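Local coordinates for 3-hexulose-6-phosphate synthase (Mycobacterium gastri, PDB 3AJX), which is an enzyme of the orotidine 5'-phosphate decarboxylase/HUMPS family, built as a TIM barrel and carrying a magnesium ion, at residues 54-67 against 77-91. The protein carries 1 engineered substitution. Numbering follows the deposited sequence.
With MG (magnesium ion), chain F.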
loop_
_atom_site.group_PDB
_atom_site.type_symbol
_atom_site.label_atom_id
_atom_site.label_comp_id
_atom_site.label_asym_id
_atom_site.label_seq_id
_atom_site.Cartn_x
_atom_site.Cartn_y
_atom_site.Cartn_z
ATOM N N LYS A 54 -23.663 -4.235 -7.072
ATOM C CA LYS A 54 -22.644 -5.223 -6.752
ATOM C C LYS A 54 -21.790 -4.617 -5.649
ATOM O O LYS A 54 -21.673 -3.397 -5.555
ATOM C CB LYS A 54 -21.760 -5.513 -7.967
ATOM C CG LYS A 54 -22.434 -6.323 -9.060
ATOM C CD LYS A 54 -22.676 -7.753 -8.616
ATOM C CE LYS A 54 -23.410 -8.536 -9.685
ATOM N NZ LYS A 54 -23.697 -9.931 -9.258
ATOM N N ILE A 55 -21.207 -5.464 -4.809
ATOM C CA ILE A 55 -20.346 -4.978 -3.738
ATOM C C ILE A 55 -18.989 -4.660 -4.352
ATOM O O ILE A 55 -18.350 -5.534 -4.937
ATOM C CB ILE A 55 -20.170 -6.044 -2.639
ATOM C CG1 ILE A 55 -21.508 -6.281 -1.936
ATOM C CG2 ILE A 55 -19.101 -5.604 -1.642
ATOM C CD1 ILE A 55 -21.503 -7.443 -0.967
ATOM N N VAL A 56 -18.561 -3.407 -4.229
ATOM C CA VAL A 56 -17.277 -2.979 -4.775
ATOM C C VAL A 56 -16.234 -2.934 -3.662
ATOM O O VAL A 56 -16.400 -2.249 -2.655
ATOM C CB VAL A 56 -17.404 -1.608 -5.464
ATOM C CG1 VAL A 56 -16.035 -1.104 -5.887
ATOM C CG2 VAL A 56 -18.303 -1.742 -6.695
ATOM N N PHE A 57 -15.160 -3.686 -3.876
ATOM C CA PHE A 57 -14.059 -3.860 -2.930
ATOM C C PHE A 57 -12.815 -3.108 -3.431
ATOM O O PHE A 57 -12.281 -3.428 -4.490
ATOM C CB PHE A 57 -13.817 -5.375 -2.856
ATOM C CG PHE A 57 -12.764 -5.817 -1.886
ATOM C CD1 PHE A 57 -13.122 -6.538 -0.748
ATOM C CD2 PHE A 57 -11.413 -5.665 -2.183
ATOM C CE1 PHE A 57 -12.154 -7.116 0.071
ATOM C CE2 PHE A 57 -10.440 -6.238 -1.371
ATOM C CZ PHE A 57 -10.815 -6.970 -0.241
ATOM N N ALA A 58 -12.373 -2.099 -2.682
ATOM C CA ALA A 58 -11.185 -1.330 -3.066
ATOM C C ALA A 58 -9.997 -1.843 -2.256
ATOM O O ALA A 58 -9.939 -1.640 -1.041
ATOM C CB ALA A 58 -11.408 0.165 -2.802
ATOM N N ASP A 59 -9.065 -2.514 -2.931
ATOM C CA ASP A 59 -7.893 -3.087 -2.271
ATOM C C ASP A 59 -6.809 -2.038 -2.046
ATOM O O ASP A 59 -5.738 -2.076 -2.663
ATOM C CB ASP A 59 -7.332 -4.240 -3.111
ATOM C CG ASP A 59 -6.556 -5.246 -2.280
ATOM O OD1 ASP A 59 -6.282 -4.965 -1.096
ATOM O OD2 ASP A 59 -6.218 -6.323 -2.816
ATOM N N MET A 60 -7.092 -1.105 -1.144
ATOM C CA MET A 60 -6.165 -0.025 -0.821
ATOM C C MET A 60 -4.903 -0.513 -0.115
ATOM O O MET A 60 -3.824 0.046 -0.306
ATOM C CB MET A 60 -6.866 1.003 0.075
ATOM C CG MET A 60 -8.076 1.683 -0.538
ATOM S SD MET A 60 -7.637 2.857 -1.842
ATOM C CE MET A 60 -7.242 4.335 -0.878
ATOM N N LYS A 61 -5.048 -1.566 0.690
ATOM C CA LYS A 61 -3.937 -2.107 1.473
ATOM C C LYS A 61 -3.299 -0.969 2.265
ATOM O O LYS A 61 -2.078 -0.824 2.315
ATOM C CB LYS A 61 -2.891 -2.786 0.577
ATOM C CG LYS A 61 -3.280 -4.193 0.136
ATOM C CD LYS A 61 -2.113 -4.905 -0.532
ATOM C CE LYS A 61 -2.481 -6.322 -0.948
ATOM N NZ LYS A 61 -3.574 -6.339 -1.961
ATOM N N THR A 62 -4.154 -0.169 2.889
ATOM C CA THR A 62 -3.710 0.967 3.686
ATOM C C THR A 62 -2.730 0.584 4.791
ATOM O O THR A 62 -2.944 -0.382 5.524
ATOM C CB THR A 62 -4.916 1.672 4.302
ATOM O OG1 THR A 62 -5.779 2.109 3.246
ATOM C CG2 THR A 62 -4.476 2.872 5.135
ATOM N N MET A 63 -1.656 1.359 4.911
ATOM C CA MET A 63 -0.645 1.099 5.927
ATOM C C MET A 63 -0.569 2.238 6.941
ATOM O O MET A 63 -0.068 2.060 8.047
ATOM C CB MET A 63 0.717 0.906 5.262
ATOM C CG MET A 63 1.842 0.524 6.209
ATOM S SD MET A 63 1.572 -1.058 7.037
ATOM C CE MET A 63 2.673 -0.877 8.444
ATOM N N ASP A 64 -1.065 3.408 6.552
ATOM C CA ASP A 64 -1.046 4.573 7.431
ATOM C C ASP A 64 -2.159 5.530 7.018
ATOM O O ASP A 64 -2.640 5.466 5.887
ATOM C CB ASP A 64 0.321 5.255 7.352
ATOM C CG ASP A 64 0.446 6.430 8.304
ATOM O OD1 ASP A 64 -0.032 6.324 9.455
ATOM O OD2 ASP A 64 1.032 7.454 7.898
ATOM N N ALA A 65 -2.560 6.415 7.930
ATOM C CA ALA A 65 -3.650 7.358 7.669
ATOM C C ALA A 65 -4.876 6.513 7.323
ATOM O O ALA A 65 -5.478 6.654 6.256
ATOM C CB ALA A 65 -3.295 8.288 6.510
ATOM N N GLY A 66 -5.224 5.619 8.242
ATOM C CA GLY A 66 -6.343 4.722 8.030
ATOM C C GLY A 66 -7.676 5.382 7.750
ATOM O O GLY A 66 -8.384 4.994 6.817
ATOM N N GLU A 67 -8.032 6.374 8.555
ATOM C CA GLU A 67 -9.308 7.049 8.363
ATOM C C GLU A 67 -9.355 7.769 7.020
ATOM O O GLU A 67 -10.355 7.690 6.306
ATOM C CB GLU A 67 -9.552 8.040 9.496
ATOM C CG GLU A 67 -10.949 8.627 9.507
ATOM C CD GLU A 67 -11.131 9.620 10.627
ATOM O OE1 GLU A 67 -10.365 10.607 10.662
ATOM O OE2 GLU A 67 -12.021 9.411 11.473
ATOM N N GLY A 77 -16.945 5.474 -3.977
ATOM C CA GLY A 77 -17.868 4.417 -4.358
ATOM C C GLY A 77 -17.609 3.027 -3.810
ATOM O O GLY A 77 -18.397 2.109 -4.048
ATOM N N ALA A 78 -16.514 2.851 -3.082
ATOM C CA ALA A 78 -16.213 1.543 -2.522
ATOM C C ALA A 78 -17.182 1.199 -1.398
ATOM O O ALA A 78 -17.622 2.074 -0.653
ATOM C CB ALA A 78 -14.781 1.511 -1.998
ATOM N N ASP A 79 -17.515 -0.085 -1.292
ATOM C CA ASP A 79 -18.399 -0.573 -0.243
ATOM C C ASP A 79 -17.529 -1.198 0.837
ATOM O O ASP A 79 -17.902 -1.245 2.006
ATOM C CB ASP A 79 -19.357 -1.624 -0.800
ATOM C CG ASP A 79 -20.308 -1.050 -1.829
ATOM O OD1 ASP A 79 -20.243 -1.477 -3.002
ATOM O OD2 ASP A 79 -21.110 -0.166 -1.454
ATOM N N LEU A 80 -16.360 -1.675 0.420
ATOM C CA LEU A 80 -15.400 -2.298 1.321
ATOM C C LEU A 80 -14.002 -1.818 0.953
ATOM O O LEU A 80 -13.704 -1.606 -0.222
ATOM C CB LEU A 80 -15.450 -3.825 1.186
ATOM C CG LEU A 80 -16.745 -4.547 1.576
ATOM C CD1 LEU A 80 -16.670 -6.003 1.123
ATOM C CD2 LEU A 80 -16.956 -4.450 3.077
ATOM N N VAL A 81 -13.151 -1.647 1.959
ATOM C CA VAL A 81 -11.780 -1.210 1.736
ATOM C C VAL A 81 -10.855 -2.066 2.587
ATOM O O VAL A 81 -11.239 -2.511 3.667
ATOM C CB VAL A 81 -11.579 0.269 2.134
ATOM C CG1 VAL A 81 -12.503 1.159 1.319
ATOM C CG2 VAL A 81 -11.830 0.448 3.619
ATOM N N THR A 82 -9.646 -2.306 2.092
ATOM C CA THR A 82 -8.687 -3.100 2.844
ATOM C C THR A 82 -7.645 -2.250 3.538
ATOM O O THR A 82 -7.211 -1.220 3.018
ATOM C CB THR A 82 -7.920 -4.119 1.963
ATOM O OG1 THR A 82 -7.245 -3.444 0.896
ATOM C CG2 THR A 82 -8.865 -5.146 1.401
ATOM N N VAL A 83 -7.262 -2.703 4.726
ATOM C CA VAL A 83 -6.229 -2.078 5.536
ATOM C C VAL A 83 -5.341 -3.264 5.881
ATOM O O VAL A 83 -5.848 -4.357 6.136
ATOM C CB VAL A 83 -6.794 -1.487 6.843
ATOM C CG1 VAL A 83 -5.659 -0.918 7.696
ATOM C CG2 VAL A 83 -7.814 -0.414 6.528
ATOM N N LEU A 84 -4.028 -3.069 5.864
ATOM C CA LEU A 84 -3.103 -4.158 6.175
ATOM C C LEU A 84 -3.113 -4.529 7.652
ATOM O O LEU A 84 -3.169 -3.662 8.521
ATOM C CB LEU A 84 -1.674 -3.778 5.778
ATOM C CG LEU A 84 -1.402 -3.636 4.283
ATOM C CD1 LEU A 84 0.047 -3.203 4.057
ATOM C CD2 LEU A 84 -1.679 -4.967 3.594
ATOM N N GLY A 85 -3.062 -5.828 7.931
ATOM C CA GLY A 85 -3.028 -6.276 9.311
ATOM C C GLY A 85 -1.741 -5.823 9.980
ATOM O O GLY A 85 -1.651 -5.772 11.206
ATOM N N SER A 86 -0.741 -5.495 9.168
ATOM C CA SER A 86 0.550 -5.035 9.673
ATOM C C SER A 86 0.494 -3.574 10.118
ATOM O O SER A 86 1.427 -3.075 10.747
ATOM C CB SER A 86 1.616 -5.183 8.593
ATOM O OG SER A 86 1.230 -4.479 7.429
ATOM N N ALA A 87 -0.593 -2.888 9.783
ATOM C CA ALA A 87 -0.749 -1.489 10.160
ATOM C C ALA A 87 -0.964 -1.352 11.661
ATOM O O ALA A 87 -1.352 -2.304 12.338
ATOM C CB ALA A 87 -1.926 -0.872 9.417
ATOM N N ASP A 88 -0.695 -0.162 12.180
ATOM C CA ASP A 88 -0.876 0.109 13.598
ATOM C C ASP A 88 -2.351 -0.087 13.937
ATOM O O ASP A 88 -3.215 0.112 13.086
ATOM C CB ASP A 88 -0.475 1.553 13.899
ATOM C CG ASP A 88 -0.341 1.820 15.378
ATOM O OD1 ASP A 88 0.702 1.444 15.948
ATOM O OD2 ASP A 88 -1.279 2.395 15.968
ATOM N N ASP A 89 -2.649 -0.473 15.174
ATOM C CA ASP A 89 -4.042 -0.652 15.566
ATOM C C ASP A 89 -4.824 0.643 15.352
ATOM O O ASP A 89 -5.985 0.610 14.949
ATOM C CB ASP A 89 -4.146 -1.062 17.040
ATOM C CG ASP A 89 -3.746 -2.504 17.284
ATOM O OD1 ASP A 89 -3.418 -3.217 16.314
ATOM O OD2 ASP A 89 -3.768 -2.926 18.460
ATOM N N SER A 90 -4.188 1.781 15.621
ATOM C CA SER A 90 -4.855 3.072 15.468
ATOM C C SER A 90 -5.227 3.345 14.013
ATOM O O SER A 90 -6.201 4.043 13.736
ATOM C CB SER A 90 -3.970 4.203 16.007
ATOM O OG SER A 90 -2.796 4.360 15.233
ATOM N N THR A 91 -4.455 2.786 13.086
ATOM C CA THR A 91 -4.723 2.960 11.664
ATOM C C THR A 91 -5.968 2.160 11.288
ATOM O O THR A 91 -6.844 2.641 10.564
ATOM C CB THR A 91 -3.517 2.485 10.831
ATOM O OG1 THR A 91 -2.395 3.332 11.109
ATOM C CG2 THR A 91 -3.833 2.531 9.336
HETATM MG MG MG F . -6.446 -8.398 -2.980
HETATM O O HOH W 1 -8.475 1.603 3.157
HETATM O O HOH W 2 0.044 2.193 10.678
HETATM O O HOH W 3 -4.640 -8.916 -2.214
HETATM O O HOH W 4 -7.471 -9.613 -3.069
HETATM O O HOH W 5 -6.866 -8.101 -0.894
#
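Phe57 pairs with Leu80 where strands 55-62 and 80-84 run parallel as neighbours in this TIM barrel, joined by helix 66-75 in a beta-alpha-beta unit. In the backbone ladder, Val56 O accepts from both Asp79 N and Leu80 N. Ala58 N then bonds to Leu80 O, and Thr82 N to Ala58 O. A beta bulge shifts the register by two before Thr62 N meets Thr82 O and Leu84 N meets Thr62 O.

Side chains also bond across the strands. Asp79 OD1 takes Val56 N on its anti lone pair at 2.8 Å, nearly straight at 175°; the same oxygen forms a salt bridge with Lys48. Thr82 OG1 sits between its own backbone N and carbonyl carbon (chi1 57°). There it accepts from Lys61 N at 2.9 Å, within the bulge.

Leu80 and Phe57 pack on one face of the sheet. Leu80 CD1 touches Ile55 CG2 at 3.7 Å and meets the Phe57 ring at its edge. Past the strand end, Met63 SD lies 4.0 Å from Leu84 CD1.

At the metal site, Asp59 OD2 binds magnesium at 2.1 Å and forms a salt bridge with Lys61 NZ. Its other oxygen, OD1, accepts from Thr82 OG1 at 2.7 Å, on the anti side and 17° out of the carboxylate plane.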